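Local coordinates for uncharacterized hypothetical protein (Parabacteroides merdae, PDB 4EI0) that is of unknown function but belongs to the DUF4466 family and is built largely of antiparallel beta-sheets, at residues 187-190 with 191-194. Numbering follows the deposited sequence.
Sequences PSLA and AKID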
loop_
_atom_site.group_PDB
_atom_site.type_symbol
_atom_site.label_atom_id
_atom_site.label_comp_id
_atom_site.label_asym_id
_atom_site.label_seq_id
_atom_site.Cartn_x
_atom_site.Cartn_y
_atom_site.Cartn_z
ATOM N N PRO B 187 -4.759 -14.225 -58.753
ATOM C CA PRO B 187 -3.712 -15.223 -58.962
ATOM C C PRO B 187 -2.265 -14.703 -58.775
ATOM O O PRO B 187 -1.361 -15.487 -58.540
ATOM C CB PRO B 187 -3.949 -15.707 -60.393
ATOM C CG PRO B 187 -5.383 -15.389 -60.690
ATOM C CD PRO B 187 -5.700 -14.160 -59.882
ATOM N N SER B 188 -2.068 -13.396 -58.888
ATOM C CA SER B 188 -0.757 -12.773 -58.699
ATOM C C SER B 188 -0.203 -12.994 -57.280
ATOM O O SER B 188 0.986 -12.913 -57.094
ATOM C CB SER B 188 -0.826 -11.238 -58.980
ATOM O OG SER B 188 -1.621 -10.551 -58.003
ATOM N N LEU B 189 -1.055 -13.230 -56.280
ATOM C CA LEU B 189 -0.558 -13.468 -54.947
ATOM C C LEU B 189 0.394 -14.667 -54.904
ATOM O O LEU B 189 1.242 -14.692 -54.025
ATOM C CB LEU B 189 -1.682 -13.644 -53.906
ATOM C CG LEU B 189 -2.538 -12.414 -53.658
ATOM C CD1 LEU B 189 -3.749 -12.894 -52.878
ATOM C CD2 LEU B 189 -1.788 -11.307 -52.887
ATOM N N ALA B 190 0.265 -15.652 -55.796
ATOM C CA ALA B 190 1.179 -16.799 -55.840
ATOM C C ALA B 190 2.673 -16.405 -55.844
ATOM O O ALA B 190 3.488 -17.090 -55.240
ATOM C CB ALA B 190 0.859 -17.723 -57.004
ATOM N N ALA B 191 3.014 -15.280 -56.459
ATOM C CA ALA B 191 4.402 -14.788 -56.510
ATOM C C ALA B 191 4.962 -14.361 -55.135
ATOM O O ALA B 191 6.146 -14.320 -54.957
ATOM C CB ALA B 191 4.531 -13.688 -57.540
ATOM N N LYS B 192 4.098 -14.034 -54.175
ATOM C CA LYS B 192 4.476 -13.665 -52.791
ATOM C C LYS B 192 4.603 -14.880 -51.847
ATOM O O LYS B 192 4.985 -14.707 -50.698
ATOM C CB LYS B 192 3.394 -12.743 -52.168
ATOM C CG LYS B 192 3.614 -11.276 -52.413
ATOM C CD LYS B 192 2.321 -10.475 -52.378
ATOM C CE LYS B 192 1.732 -10.444 -51.000
ATOM N NZ LYS B 192 1.171 -9.120 -50.638
ATOM N N ILE B 193 4.225 -16.075 -52.313
ATOM C CA ILE B 193 4.140 -17.230 -51.441
ATOM C C ILE B 193 5.507 -17.864 -51.320
ATOM O O ILE B 193 6.148 -18.190 -52.331
ATOM C CB ILE B 193 3.144 -18.300 -51.921
ATOM C CG1 ILE B 193 1.769 -17.677 -52.178
ATOM C CG2 ILE B 193 3.046 -19.422 -50.853
ATOM C CD1 ILE B 193 1.254 -16.782 -51.102
ATOM N N ASP B 194 5.909 -18.071 -50.063
ATOM C CA ASP B 194 7.172 -18.673 -49.710
ATOM C C ASP B 194 7.050 -20.143 -49.321
ATOM O O ASP B 194 7.930 -20.952 -49.655
ATOM C CB ASP B 194 7.831 -17.795 -48.608
ATOM C CG ASP B 194 8.101 -16.395 -49.133
ATOM O OD1 ASP B 194 8.738 -16.342 -50.215
ATOM O OD2 ASP B 194 7.629 -15.380 -48.555
HETATM O O HOH W 1 6.479 -17.763 -54.993
#
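The carbonyl of S188 reaches forward to the amide of A191, N to O 3.2 Å, continuing a run of four i to i+3 bonds that A190 N to P187 O begins and that winds this short piece of chain in successive tight turns. One residue on, L189 O accepts from K192 N at 2.9 Å, the shortest of the run. The CG1 methylene of I193 also lies against that oxygen, 3.5 Å from L189 O. L189 and K192 run side by side in the same direction, with CD2 of the leucine 4.1 Å from CE of the lysine. The lysine chain bends at its third torsion (chi3 68°), and its NZ is held beyond the turn by hydrogen bonds to N170 OD1 and Y178 OH, so its methylene part runs beside L189 while an amide oxygen and a hydroxyl bind the ammonium. A190 closes the series: A190 O accepts from I193 N at 3.2 Å, with the donor well above the carbonyl plane. A water lies within hydrogen-bonding distance of both A190 O (3.1 Å) and I193 O (2.7 Å) and can bridge them where the turn unwinds, though it has more acceptors nearby than protons. At I193 the backbone leaves helical angles for an extended conformation (psi 129°). Its CG1 lies anti to the carbonyl carbon (chi1 -53°), which turns that branch back toward the L189 and A190 oxygens. The turn follows helix 180-185, with L189 and A190 both resting on L183, and leads straight into strand 195-199. L189 and I193 also share Y178 of strand 176-178, and I193 meets Y165. D194 then ties the exit to strand 165-167 through backbone bonding with L166, just ahead of strand 195-199, which runs antiparallel between strands 165-167 and 207-210.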